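Putative bacterial transcription regulation protein (Staphylococcus aureus, PDB 3LUR) probably takes part in transcription regulation, as a member of the integron-associated effector-binding family. Local coordinates at residues 11-17 against 87-93; 92-97 against 130-135; 113-118 against 151-155. One frame throughout, in Å; residues are numbered along the deposited sequence.

Contact 1. Residues 11-17 against 87-93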
ATOM      1  N   SER A  11       6.358 -12.945   6.324  1.00 10.49           N
ATOM      2  CA  SER A  11       4.924 -12.759   6.311  1.00 11.24           C
ATOM      3  C   SER A  11       4.590 -11.767   7.405  1.00 12.03           C
ATOM      4  O   SER A  11       5.153 -11.816   8.494  1.00 12.24           O
ATOM      5  CB  SER A  11       4.170 -14.063   6.513  1.00 11.38           C
ATOM      6  OG  SER A  11       4.393 -14.928   5.406  1.00 11.24           O
ATOM      7  N   LEU A  12       3.677 -10.865   7.121  1.00 12.41           N
ATOM      8  CA  LEU A  12       3.330  -9.843   8.095  1.00 12.96           C
ATOM      9  C   LEU A  12       1.851  -9.847   8.393  1.00 13.35           C
ATOM     10  O   LEU A  12       1.052 -10.278   7.576  1.00 14.45           O
ATOM     11  CB  LEU A  12       3.734  -8.473   7.565  1.00 12.64           C
ATOM     12  CG  LEU A  12       5.224  -8.248   7.318  1.00 12.66           C
ATOM     13  CD1 LEU A  12       5.410  -6.937   6.627  1.00 12.42           C
ATOM     14  CD2 LEU A  12       6.060  -8.312   8.589  1.00 14.72           C
ATOM     15  N   THR A  13       1.504  -9.418   9.600  1.00 13.88           N
ATOM     16  CA  THR A  13       0.121  -9.275   9.973  1.00 13.61           C
ATOM     17  C   THR A  13      -0.244  -7.802   9.770  1.00 13.30           C
ATOM     18  O   THR A  13       0.383  -6.910  10.357  1.00 12.63           O
ATOM     19  CB  THR A  13      -0.116  -9.654  11.418  1.00 13.43           C
ATOM     20  OG1 THR A  13       0.128 -11.048  11.584  1.00 14.86           O
ATOM     21  CG2 THR A  13      -1.546  -9.360  11.815  1.00 13.83           C
ATOM     22  N   LEU A  14      -1.235  -7.554   8.919  1.00 12.70           N
ATOM     23  CA  LEU A  14      -1.674  -6.176   8.643  1.00 12.59           C
ATOM     24  C   LEU A  14      -3.041  -5.944   9.272  1.00 12.06           C
ATOM     25  O   LEU A  14      -3.932  -6.791   9.173  1.00 12.74           O
ATOM     26  CB  LEU A  14      -1.725  -5.939   7.149  1.00 12.88           C
ATOM     27  CG  LEU A  14      -0.421  -6.126   6.402  1.00 13.97           C
ATOM     28  CD1 LEU A  14      -0.589  -5.710   4.948  1.00 14.72           C
ATOM     29  CD2 LEU A  14       0.705  -5.299   7.028  1.00 15.51           C
ATOM     30  N   VAL A  15      -3.165  -4.838  10.002  1.00 11.09           N
ATOM     31  CA  VAL A  15      -4.361  -4.489  10.725  1.00  9.65           C
ATOM     32  C   VAL A  15      -4.870  -3.200  10.091  1.00  9.28           C
ATOM     33  O   VAL A  15      -4.133  -2.216   9.971  1.00  7.97           O
ATOM     34  CB  VAL A  15      -4.073  -4.199  12.223  1.00 10.42           C
ATOM     35  CG1 VAL A  15      -5.364  -3.925  12.983  1.00  8.99           C
ATOM     36  CG2 VAL A  15      -3.304  -5.378  12.912  1.00  8.75           C
ATOM     37  N   GLY A  16      -6.120  -3.187   9.700  1.00  9.32           N
ATOM     38  CA  GLY A  16      -6.652  -2.001   9.069  1.00  9.57           C
ATOM     39  C   GLY A  16      -8.071  -2.115   8.577  1.00  9.27           C
ATOM     40  O   GLY A  16      -8.858  -2.944   9.067  1.00  9.75           O
ATOM     41  N   ILE A  17      -8.389  -1.275   7.596  1.00  9.22           N
ATOM     42  CA  ILE A  17      -9.723  -1.185   7.038  1.00  9.23           C
ATOM     43  C   ILE A  17      -9.632  -1.253   5.534  1.00  9.68           C
ATOM     44  O   ILE A  17      -8.803  -0.576   4.928  1.00  9.05           O
ATOM     45  CB  ILE A  17     -10.423   0.144   7.444  1.00  9.64           C
ATOM     46  CG1 ILE A  17     -10.528   0.262   8.965  1.00 12.05           C
ATOM     47  CG2 ILE A  17     -11.818   0.195   6.867  1.00  9.12           C
ATOM     48  CD1 ILE A  17     -11.456  -0.827   9.587  1.00 12.73           C
ATOM     49  N   TYR A  87     -10.878  -4.482  13.459  1.00 16.89           N
ATOM     50  CA  TYR A  87     -10.380  -4.176  12.148  1.00 15.85           C
ATOM     51  C   TYR A  87     -10.255  -5.456  11.370  1.00 15.73           C
ATOM     52  O   TYR A  87     -10.474  -6.524  11.906  1.00 14.75           O
ATOM     53  CB  TYR A  87      -8.983  -3.576  12.267  1.00 15.30           C
ATOM     54  CG  TYR A  87      -8.981  -2.225  12.877  1.00 15.13           C
ATOM     55  CD1 TYR A  87      -9.327  -1.124  12.114  1.00 16.75           C
ATOM     56  CD2 TYR A  87      -8.610  -2.026  14.198  1.00 16.89           C
ATOM     57  CE1 TYR A  87      -9.342   0.122  12.634  1.00 17.95           C
ATOM     58  CE2 TYR A  87      -8.617  -0.767  14.739  1.00 16.80           C
ATOM     59  CZ  TYR A  87      -8.990   0.308  13.941  1.00 18.50           C
ATOM     60  OH  TYR A  87      -9.003   1.588  14.409  1.00 19.74           O
ATOM     61  N   ASP A  88      -9.921  -5.328  10.094  1.00 15.59           N
ATOM     62  CA  ASP A  88      -9.526  -6.484   9.294  1.00 16.88           C
ATOM     63  C   ASP A  88      -8.131  -6.795   9.763  1.00 17.18           C
ATOM     64  O   ASP A  88      -7.357  -5.873  10.023  1.00 17.23           O
ATOM     65  CB  ASP A  88      -9.523  -6.182   7.805  1.00 16.45           C
ATOM     66  CG  ASP A  88     -10.836  -6.502   7.135  1.00 18.33           C
ATOM     67  OD1 ASP A  88     -11.853  -6.687   7.839  1.00 18.35           O
ATOM     68  OD2 ASP A  88     -10.847  -6.595   5.873  1.00 20.44           O
ATOM     69  N   VAL A  89      -7.830  -8.080   9.953  1.00 17.97           N
ATOM     70  CA  VAL A  89      -6.506  -8.505  10.432  1.00 18.36           C
ATOM     71  C   VAL A  89      -6.068  -9.622   9.538  1.00 18.61           C
ATOM     72  O   VAL A  89      -6.547 -10.740   9.694  1.00 19.33           O
ATOM     73  CB  VAL A  89      -6.544  -8.990  11.880  1.00 18.82           C
ATOM     74  CG1 VAL A  89      -5.157  -9.492  12.318  1.00 19.38           C
ATOM     75  CG2 VAL A  89      -7.006  -7.886  12.785  1.00 18.36           C
ATOM     76  N   ILE A  90      -5.208  -9.320   8.559  1.00 18.35           N
ATOM     77  CA  ILE A  90      -4.801 -10.331   7.568  1.00 18.50           C
ATOM     78  C   ILE A  90      -3.304 -10.573   7.482  1.00 17.63           C
ATOM     79  O   ILE A  90      -2.516  -9.828   8.047  1.00 17.98           O
ATOM     80  CB  ILE A  90      -5.322  -9.964   6.166  1.00 18.56           C
ATOM     81  CG1 ILE A  90      -4.541  -8.793   5.589  1.00 20.23           C
ATOM     82  CG2 ILE A  90      -6.868  -9.694   6.264  1.00 19.08           C
ATOM     83  CD1 ILE A  90      -4.756  -8.561   4.148  1.00 21.30           C
ATOM     84  N   THR A  91      -2.932 -11.648   6.790  1.00 16.49           N
ATOM     85  CA  THR A  91      -1.539 -11.972   6.572  1.00 15.56           C
ATOM     86  C   THR A  91      -1.134 -11.621   5.174  1.00 14.95           C
ATOM     87  O   THR A  91      -1.711 -12.120   4.201  1.00 15.44           O
ATOM     88  CB  THR A  91      -1.245 -13.471   6.765  1.00 15.33           C
ATOM     89  OG1 THR A  91      -1.581 -13.845   8.088  1.00 14.95           O
ATOM     90  CG2 THR A  91       0.225 -13.746   6.538  1.00 16.11           C
ATOM     91  N   LEU A  92      -0.128 -10.770   5.068  1.00 14.37           N
ATOM     92  CA  LEU A  92       0.487 -10.466   3.805  1.00 14.36           C
ATOM     93  C   LEU A  92       1.639 -11.463   3.712  1.00 13.99           C
ATOM     94  O   LEU A  92       2.604 -11.374   4.472  1.00 14.53           O
ATOM     95  CB  LEU A  92       0.990  -9.037   3.774  1.00 14.19           C
ATOM     96  CG  LEU A  92       1.742  -8.615   2.513  1.00 15.08           C
ATOM     97  CD1 LEU A  92       0.763  -8.556   1.344  1.00 16.76           C
ATOM     98  CD2 LEU A  92       2.435  -7.296   2.711  1.00 16.01           C
ATOM     99  N   ALA A  93       1.518 -12.419   2.798  1.00 12.95           N
ATOM    100  CA  ALA A  93       2.486 -13.500   2.668  1.00 12.53           C
ATOM    101  C   ALA A  93       3.844 -12.992   2.257  1.00 11.65           C
ATOM    102  O   ALA A  93       3.940 -12.097   1.446  1.00 10.72           O
ATOM    103  CB  ALA A  93       1.989 -14.542   1.650  1.00 12.64           C
TER
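L12 pairs with L92, L14 with I90 and G16 with D88 through six backbone hydrogen bonds, where strands 12-17 and 88-92 lie antiparallel with their directions 152° apart. This pairing belongs to a closed antiparallel barrel, consistent with the SHS2 clan to which this effector-binding family belongs. The bonds are of similar length; that from L14 N to I90 O, at 2.8 Å, is the straightest (166° at the hydrogen). T13 faces T91 and V15 faces V89 as non-hydrogen-bonded pairs.

L12, L14, I90 and L92 share one face, and the buried, branched L14 also meets L59 and L61. The L14 side chain passes L92 at a slant, CD1 3.9 Å from L92 CB. On the other face beta-branched residues, well matched to extended backbone, meet methyl to methyl: T13 CG2 is 3.6 Å from V89 CG1. V15 holds CG1 anti to its backbone N (chi1 -176°), which carries that methyl to within 3.7 Å of Y87 CB. The two side chains cross at about a right angle and both touch L47 and K50 of helix 43-50, while D46 takes the hydroxyl of Y87. G16 is stretched almost flat, a shape easy for glycine, and its carbonyl lies at the edge of the Y87 ring. I17 packs against that ring too: CG1 sits in the ring plane, and I17 CD1 presses to 3.3 Å from Y87 CD1.

Contact 2. Residues 92-97 against 130-135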
ATOM      1  N   LEU A  92      -0.128 -10.770   5.068  1.00 14.37           N
ATOM      2  CA  LEU A  92       0.487 -10.466   3.805  1.00 14.36           C
ATOM      3  C   LEU A  92       1.639 -11.463   3.712  1.00 13.99           C
ATOM      4  O   LEU A  92       2.604 -11.374   4.472  1.00 14.53           O
ATOM      5  CB  LEU A  92       0.990  -9.037   3.774  1.00 14.19           C
ATOM      6  CG  LEU A  92       1.742  -8.615   2.513  1.00 15.08           C
ATOM      7  CD1 LEU A  92       0.763  -8.556   1.344  1.00 16.76           C
ATOM      8  CD2 LEU A  92       2.435  -7.296   2.711  1.00 16.01           C
ATOM      9  N   ALA A  93       1.518 -12.419   2.798  1.00 12.95           N
ATOM     10  CA  ALA A  93       2.486 -13.500   2.668  1.00 12.53           C
ATOM     11  C   ALA A  93       3.844 -12.992   2.257  1.00 11.65           C
ATOM     12  O   ALA A  93       3.940 -12.097   1.446  1.00 10.72           O
ATOM     13  CB  ALA A  93       1.989 -14.542   1.650  1.00 12.64           C
ATOM     14  N   SER A  94       4.890 -13.663   2.745  1.00 11.30           N
ATOM     15  CA  SER A  94       6.273 -13.276   2.454  1.00 11.75           C
ATOM     16  C   SER A  94       6.538 -13.188   0.971  1.00 11.72           C
ATOM     17  O   SER A  94       6.085 -14.045   0.191  1.00 11.94           O
ATOM     18  CB  SER A  94       7.266 -14.276   3.039  1.00 11.20           C
ATOM     19  OG  SER A  94       7.116 -15.537   2.447  1.00 14.99           O
ATOM     20  N   SER A  95       7.353 -12.224   0.600  1.00 11.08           N
ATOM     21  CA  SER A  95       7.684 -12.026  -0.794  1.00 10.95           C
ATOM     22  C   SER A  95       8.887 -11.151  -0.939  1.00 10.59           C
ATOM     23  O   SER A  95       9.239 -10.378  -0.016  1.00 10.67           O
ATOM     24  CB  SER A  95       6.512 -11.354  -1.527  1.00 10.83           C
ATOM     25  OG  SER A  95       6.776 -11.256  -2.914  1.00 10.40           O
ATOM     26  N   LYS A  96       9.518 -11.279  -2.089  1.00 10.86           N
ATOM     27  CA  LYS A  96      10.495 -10.310  -2.538  1.00 11.42           C
ATOM     28  C   LYS A  96       9.709  -9.201  -3.233  1.00 11.19           C
ATOM     29  O   LYS A  96       8.574  -9.415  -3.720  1.00 10.99           O
ATOM     30  CB  LYS A  96      11.518 -10.918  -3.493  1.00 11.89           C
ATOM     31  CG  LYS A  96      12.521 -11.870  -2.844  1.00 15.68           C
ATOM     32  CD  LYS A  96      13.528 -12.354  -3.898  1.00 18.76           C
ATOM     33  CE  LYS A  96      14.613 -13.240  -3.291  1.00 20.27           C
ATOM     34  NZ  LYS A  96      15.511 -13.796  -4.344  1.00 21.27           N
ATOM     35  N   TYR A  97      10.303  -8.016  -3.265  1.00 10.80           N
ATOM     36  CA  TYR A  97       9.667  -6.849  -3.819  1.00 10.87           C
ATOM     37  C   TYR A  97      10.648  -5.995  -4.571  1.00 11.17           C
ATOM     38  O   TYR A  97      11.852  -6.001  -4.276  1.00 11.37           O
ATOM     39  CB  TYR A  97       9.104  -5.946  -2.692  1.00 11.04           C
ATOM     40  CG  TYR A  97       7.944  -6.523  -1.907  1.00  9.82           C
ATOM     41  CD1 TYR A  97       8.153  -7.357  -0.824  1.00 10.03           C
ATOM     42  CD2 TYR A  97       6.653  -6.232  -2.262  1.00 10.11           C
ATOM     43  CE1 TYR A  97       7.066  -7.893  -0.117  1.00  9.62           C
ATOM     44  CE2 TYR A  97       5.590  -6.728  -1.584  1.00  9.91           C
ATOM     45  CZ  TYR A  97       5.779  -7.556  -0.519  1.00  9.92           C
ATOM     46  OH  TYR A  97       4.673  -8.025   0.097  1.00 13.17           O
ATOM     47  N   LYS A 130       4.588 -10.875  -9.387  1.00 12.19           N
ATOM     48  CA  LYS A 130       3.663 -11.781  -8.772  0.50 12.98           C
ATOM     49  C   LYS A 130       2.306 -11.112  -8.672  1.00 13.50           C
ATOM     50  O   LYS A 130       2.220  -9.857  -8.548  1.00 14.20           O
ATOM     51  CB  LYS A 130       4.180 -12.165  -7.387  0.50 13.30           C
ATOM     52  CG  LYS A 130       3.233 -12.998  -6.571  0.50 14.20           C
ATOM     53  CD  LYS A 130       3.992 -13.811  -5.574  0.50 15.64           C
ATOM     54  CE  LYS A 130       5.002 -12.995  -4.840  0.50 15.45           C
ATOM     55  NZ  LYS A 130       5.818 -13.812  -3.861  0.50 15.18           N
ATOM     56  N   SER A 131       1.262 -11.931  -8.761  1.00 14.41           N
ATOM     57  CA  SER A 131      -0.114 -11.503  -8.576  0.50 14.91           C
ATOM     58  C   SER A 131      -0.383 -11.631  -7.096  1.00 15.39           C
ATOM     59  O   SER A 131      -0.859 -12.709  -6.639  1.00 17.67           O
ATOM     60  CB  SER A 131      -1.085 -12.433  -9.321  0.50 14.58           C
ATOM     61  OG  SER A 131      -0.851 -12.422 -10.704  0.50 13.47           O
ATOM     62  N   ALA A 132      -0.039 -10.608  -6.346  1.00 14.56           N
ATOM     63  CA  ALA A 132      -0.229 -10.572  -4.935  1.00 13.72           C
ATOM     64  C   ALA A 132      -0.454  -9.122  -4.616  1.00 13.13           C
ATOM     65  O   ALA A 132      -0.229  -8.238  -5.479  1.00 12.52           O
ATOM     66  CB  ALA A 132       1.023 -11.074  -4.212  1.00 13.58           C
ATOM     67  N   PRO A 133      -0.827  -8.844  -3.370  1.00 12.51           N
ATOM     68  CA  PRO A 133      -1.025  -7.439  -3.026  1.00 11.88           C
ATOM     69  C   PRO A 133       0.246  -6.606  -3.145  1.00 11.86           C
ATOM     70  O   PRO A 133       1.344  -7.120  -2.987  1.00 10.55           O
ATOM     71  CB  PRO A 133      -1.536  -7.509  -1.583  1.00 12.28           C
ATOM     72  CG  PRO A 133      -2.171  -8.830  -1.470  1.00 13.53           C
ATOM     73  CD  PRO A 133      -1.284  -9.735  -2.290  1.00 12.74           C
ATOM     74  N   PHE A 134       0.080  -5.321  -3.467  1.00 11.67           N
ATOM     75  CA  PHE A 134       1.190  -4.401  -3.557  1.00 11.95           C
ATOM     76  C   PHE A 134       0.814  -3.166  -2.740  1.00 12.14           C
ATOM     77  O   PHE A 134      -0.355  -2.939  -2.489  1.00 12.36           O
ATOM     78  CB  PHE A 134       1.522  -4.056  -5.020  1.00 11.85           C
ATOM     79  CG  PHE A 134       0.366  -3.516  -5.817  1.00 12.84           C
ATOM     80  CD1 PHE A 134      -0.557  -4.384  -6.424  1.00 13.42           C
ATOM     81  CD2 PHE A 134       0.226  -2.136  -6.011  1.00 12.98           C
ATOM     82  CE1 PHE A 134      -1.620  -3.883  -7.198  1.00 13.83           C
ATOM     83  CE2 PHE A 134      -0.848  -1.628  -6.778  1.00 14.33           C
ATOM     84  CZ  PHE A 134      -1.769  -2.505  -7.359  1.00 13.85           C
ATOM     85  N   PHE A 135       1.790  -2.398  -2.299  1.00 11.73           N
ATOM     86  CA  PHE A 135       1.448  -1.295  -1.406  1.00 11.88           C
ATOM     87  C   PHE A 135       2.260  -0.035  -1.535  1.00 11.83           C
ATOM     88  O   PHE A 135       3.399  -0.041  -1.995  1.00 11.79           O
ATOM     89  CB  PHE A 135       1.430  -1.786   0.066  1.00 11.90           C
ATOM     90  CG  PHE A 135       2.739  -2.355   0.575  1.00 11.73           C
ATOM     91  CD1 PHE A 135       3.023  -3.704   0.447  1.00 11.91           C
ATOM     92  CD2 PHE A 135       3.659  -1.539   1.245  1.00 11.48           C
ATOM     93  CE1 PHE A 135       4.197  -4.233   0.941  1.00 13.17           C
ATOM     94  CE2 PHE A 135       4.831  -2.063   1.761  1.00 14.18           C
ATOM     95  CZ  PHE A 135       5.116  -3.410   1.594  1.00 12.08           C
TER
HETATM   96  O   HOH W   1       8.926 -13.586  -3.775  1.00 10.85           O
HETATM   97  O   HOH W   2       2.675  -9.058  -1.714  1.00 13.12           O
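S95 OG is gripped twice: it receives a hydrogen bond from K130 NZ at 2.9 Å and donates one to K96 O at 2.7 Å; a hydroxyl can do both. With OG anti to the backbone N (chi1 -175°), the hydroxyl comes within bonding distance of K130 NZ, and K130, in one of its two conformers, bends its chain at chi3 to meet it. Water 1 accepts from K130 NZ and, at 2.9 Å, from K96 N, so it also links the ammonium to the backbone of the next residue.

Strands 88-103 and 134-138 are not neighbours in the antiparallel barrel, for 149-156 runs between them, so Y97 and F135 meet by side chains alone. They form an offset edge-to-face pair, the edge of F135 turned to the face of Y97, with centroids 5.6 Å apart and planes at 68°. W153 of the intervening strand stacks on F135 and meets Y97 edge-to-face. L92 fills in beside them: CD1 lies 3.9 Å from P133 CB as the two side chains run antiparallel alongside one another, and CD2 approaches F135 CE1. Water 2 bridges the segments, donating to P133 O at 2.7 Å and hydrogen-bonding Y97 OH.

Contact 3. Residues 113-118 against 151-155. With EDO (1,2-ethanediol), chain G.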
ATOM      1  N   LYS A 113       3.135   7.965 -10.162  1.00 12.07           N
ATOM      2  CA  LYS A 113       4.208   6.990 -10.094  1.00 11.89           C
ATOM      3  C   LYS A 113       3.687   5.574 -10.200  1.00 12.17           C
ATOM      4  O   LYS A 113       4.325   4.723 -10.811  1.00 12.02           O
ATOM      5  CB  LYS A 113       5.005   7.136  -8.802  1.00 12.22           C
ATOM      6  CG  LYS A 113       6.273   6.256  -8.754  1.00 11.79           C
ATOM      7  CD  LYS A 113       7.322   6.694  -9.769  1.00 14.96           C
ATOM      8  CE  LYS A 113       8.562   5.833  -9.659  1.00 16.55           C
ATOM      9  NZ  LYS A 113       9.737   6.445 -10.260  1.00 16.04           N
HETATM   10  N   MSE A 114       2.524   5.314  -9.612  1.00 12.61           N
HETATM   11  CA  MSE A 114       1.961   3.986  -9.651  1.00 13.01           C
HETATM   12  C   MSE A 114       1.644   3.627 -11.115  1.00 12.97           C
HETATM   13  O   MSE A 114       1.904   2.503 -11.569  1.00 12.21           O
HETATM   14  CB  MSE A 114       0.716   3.897  -8.761  1.00 13.64           C
HETATM   15  CG  MSE A 114       0.124   2.498  -8.738  1.00 13.97           C
HETATM   16 SE   MSE A 114       1.353   1.194  -7.938  0.75 13.37          SE
HETATM   17  CE  MSE A 114       1.027   1.640  -6.095  1.00 13.53           C
ATOM     18  N   GLU A 115       1.114   4.577 -11.864  1.00 12.55           N
ATOM     19  CA  GLU A 115       0.864   4.344 -13.278  1.00 12.79           C
ATOM     20  C   GLU A 115       2.183   4.029 -14.028  1.00 12.42           C
ATOM     21  O   GLU A 115       2.219   3.123 -14.875  1.00 12.39           O
ATOM     22  CB  GLU A 115       0.191   5.535 -13.905  1.00 13.29           C
ATOM     23  CG  GLU A 115      -0.067   5.347 -15.380  1.00 15.25           C
ATOM     24  N   GLU A 116       3.249   4.768 -13.718  1.00 11.12           N
ATOM     25  CA  GLU A 116       4.555   4.523 -14.357  1.00 10.76           C
ATOM     26  C   GLU A 116       5.031   3.112 -13.986  1.00 10.53           C
ATOM     27  O   GLU A 116       5.515   2.373 -14.846  1.00  9.86           O
ATOM     28  CB  GLU A 116       5.623   5.517 -13.908  1.00 11.08           C
ATOM     29  CG  GLU A 116       5.288   6.995 -14.108  1.00 12.93           C
ATOM     30  CD  GLU A 116       5.262   7.424 -15.549  1.00 13.82           C
ATOM     31  OE1 GLU A 116       5.303   6.571 -16.457  1.00 14.78           O
ATOM     32  OE2 GLU A 116       5.236   8.642 -15.794  1.00 16.75           O
ATOM     33  N   VAL A 117       4.882   2.751 -12.710  1.00 10.49           N
ATOM     34  CA  VAL A 117       5.294   1.411 -12.235  1.00 10.60           C
ATOM     35  C   VAL A 117       4.548   0.299 -12.968  1.00 10.89           C
ATOM     36  O   VAL A 117       5.164  -0.641 -13.433  1.00 10.49           O
ATOM     37  CB  VAL A 117       5.093   1.250 -10.722  1.00 11.06           C
ATOM     38  CG1 VAL A 117       5.279  -0.191 -10.334  1.00 11.09           C
ATOM     39  CG2 VAL A 117       6.050   2.125  -9.987  1.00 12.07           C
ATOM     40  N   HIS A 118       3.225   0.394 -13.064  1.00 11.16           N
ATOM     41  CA  HIS A 118       2.462  -0.619 -13.833  1.00 12.48           C
ATOM     42  C   HIS A 118       2.962  -0.705 -15.261  1.00 11.25           C
ATOM     43  O   HIS A 118       3.154  -1.794 -15.774  1.00 11.40           O
ATOM     44  CB  HIS A 118       0.948  -0.356 -13.834  1.00 13.28           C
ATOM     45  CG  HIS A 118       0.286  -0.607 -12.509  1.00 16.49           C
ATOM     46  ND1 HIS A 118       0.459  -1.779 -11.796  1.00 19.05           N
ATOM     47  CD2 HIS A 118      -0.590   0.144 -11.793  1.00 19.63           C
ATOM     48  CE1 HIS A 118      -0.247  -1.715 -10.678  1.00 19.81           C
ATOM     49  NE2 HIS A 118      -0.894  -0.559 -10.654  1.00 18.89           N
ATOM     50  N   GLU A 151       7.012   5.202  -0.724  1.00 11.19           N
ATOM     51  CA  GLU A 151       7.553   3.988  -1.316  1.00 12.01           C
ATOM     52  C   GLU A 151       6.460   3.174  -1.921  1.00 11.86           C
ATOM     53  O   GLU A 151       5.371   3.058  -1.364  1.00 12.16           O
ATOM     54  CB  GLU A 151       8.306   3.152  -0.293  1.00 12.30           C
ATOM     55  CG  GLU A 151       9.563   3.785   0.197  1.00 13.71           C
ATOM     56  CD  GLU A 151      10.338   2.899   1.160  1.00 15.45           C
ATOM     57  OE1 GLU A 151       9.771   1.923   1.694  1.00 11.51           O
ATOM     58  OE2 GLU A 151      11.511   3.238   1.431  1.00 17.18           O
ATOM     59  N   ILE A 152       6.756   2.563  -3.055  1.00 11.77           N
ATOM     60  CA  ILE A 152       5.803   1.684  -3.720  1.00 11.55           C
ATOM     61  C   ILE A 152       6.470   0.294  -3.776  1.00 11.50           C
ATOM     62  O   ILE A 152       7.539   0.124  -4.381  1.00 11.99           O
ATOM     63  CB  ILE A 152       5.434   2.180  -5.134  1.00 11.67           C
ATOM     64  CG1 ILE A 152       4.525   3.409  -5.039  1.00 12.36           C
ATOM     65  CG2 ILE A 152       4.716   1.056  -5.945  1.00 10.67           C
ATOM     66  CD1 ILE A 152       4.285   4.142  -6.376  1.00 13.96           C
ATOM     67  N   TRP A 153       5.821  -0.677  -3.171  1.00 11.28           N
ATOM     68  CA  TRP A 153       6.365  -2.026  -3.042  1.00 10.86           C
ATOM     69  C   TRP A 153       5.569  -2.956  -3.916  1.00 10.97           C
ATOM     70  O   TRP A 153       4.402  -3.225  -3.634  1.00 11.31           O
ATOM     71  CB  TRP A 153       6.246  -2.482  -1.598  1.00 10.53           C
ATOM     72  CG  TRP A 153       7.122  -1.799  -0.629  1.00 10.86           C
ATOM     73  CD1 TRP A 153       7.093  -0.482  -0.262  1.00 10.63           C
ATOM     74  CD2 TRP A 153       8.117  -2.419   0.187  1.00  9.56           C
ATOM     75  NE1 TRP A 153       8.050  -0.235   0.694  1.00 11.12           N
ATOM     76  CE2 TRP A 153       8.679  -1.411   1.005  1.00 11.34           C
ATOM     77  CE3 TRP A 153       8.592  -3.717   0.294  1.00 10.64           C
ATOM     78  CZ2 TRP A 153       9.719  -1.673   1.915  1.00 11.31           C
ATOM     79  CZ3 TRP A 153       9.607  -3.987   1.214  1.00  9.85           C
ATOM     80  CH2 TRP A 153      10.154  -2.961   2.014  1.00 11.18           C
HETATM   81  N   MSE A 154       6.232  -3.512  -4.920  1.00 10.63           N
HETATM   82  CA  MSE A 154       5.608  -4.395  -5.885  0.75 10.42           C
HETATM   83  C   MSE A 154       6.224  -5.787  -5.744  1.00 10.52           C
HETATM   84  O   MSE A 154       7.441  -5.948  -5.889  1.00 10.59           O
HETATM   85  CB  MSE A 154       5.869  -3.896  -7.314  0.75  9.81           C
HETATM   86  CG  MSE A 154       5.509  -2.481  -7.531  0.75  9.25           C
HETATM   87 SE   MSE A 154       3.590  -2.132  -7.285  0.56  8.18          SE
HETATM   88  CE  MSE A 154       2.847  -3.210  -8.654  0.75  8.46           C
ATOM     89  N   PRO A 155       5.383  -6.799  -5.488  1.00 10.64           N
ATOM     90  CA  PRO A 155       5.886  -8.161  -5.268  1.00 10.36           C
ATOM     91  C   PRO A 155       6.409  -8.838  -6.524  1.00 10.67           C
ATOM     92  O   PRO A 155       5.853  -8.663  -7.625  1.00 10.10           O
ATOM     93  CB  PRO A 155       4.669  -8.886  -4.723  1.00 10.50           C
ATOM     94  CG  PRO A 155       3.538  -8.189  -5.297  1.00 10.94           C
ATOM     95  CD  PRO A 155       3.915  -6.750  -5.371  1.00 10.90           C
TER
HETATM   96  C1  EDO G 161      -0.064  -4.558 -14.626  1.00 43.19           C
HETATM   97  O1  EDO G 161      -0.887  -3.524 -14.070  1.00 45.09           O
HETATM   98  C2  EDO G 161       1.380  -4.336 -14.192  1.00 42.19           C
HETATM   99  O2  EDO G 161       1.474  -4.109 -12.769  1.00 40.09           O
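M114 and V117 of the helix meet I152 and M154 of the strand in a wholly apolar first shell, with no hydrogen bond passing between the segments. M114 and M154 are both modelled as selenomethionine. The M114 chain bends at chi2 (64°) and again at chi3, which lays its terminal methyl against the strand: CE is 3.7 Å from I152 CG2. This flexible, unbranched side chain fits itself to the beta-branched isoleucine. V117 reaches straight at M154, tip to tip, its CG1 3.6 Å from M154 CG in one of the two conformers of that residue. In the same conformer the two selenium atoms, M114 SE and M154 SE, lie 4.1 Å apart as their side chains cross.

At the flanks, the aliphatic part of K113 covers I152, with CG 3.8 Å from I152 CD1, while the lysine NZ makes a weak hydrogen bond to G1 O. H118 sets CE1 beside the M154 methyl of that conformer and turns its ring edge to a bound 1,2-ethanediol, probably from the crystallisation liquor. H118 ND1 and ethanediol O2 share a hydrogen bond of 2.7 Å, the oxygen lying in the ring plane.

Farther out, F134 packs on M114 and M154 and meets the H118 ring at about a right angle, and F100 backs V117. I152 and M154 point to the helix because the strand is extended; W153 between them points away, its NE1 donating to E151 OE1 at 2.9 Å. Backbone bonds to F100 and M98 on one side and to F135 and L137 on the other fix the strand. Touching positions 113, 114, 117 and 118 recur as one stripe of the helix, 27° from the strand: helix-on-sheet packing, with helix 108-124 outside the barrel, consistent with the SHS2 strand-helix-strand-strand module.

From the N terminus, the chain leaves segment 11-17, passes through helices and two barrel strands, and returns at 87-93, so contact 1 closes a loop of 69 residues and, by seating strand 88-103 beside strand 5-21, the barrel. Contact 2 follows on the same strand, sharing L92 and A93; S11 OG bonds to S94 N where the two meet. It closes a shorter loop containing helix 108-124. Contact 3 starts inside that loop and ends beyond it, so contacts 2 and 3 cross. They touch through backbone bonds F135 with W153 and K130 with P155. Contact 2 joins strand 88-103 to the run into 134-138, and contact 3 lays helix 108-124 on strand 149-156.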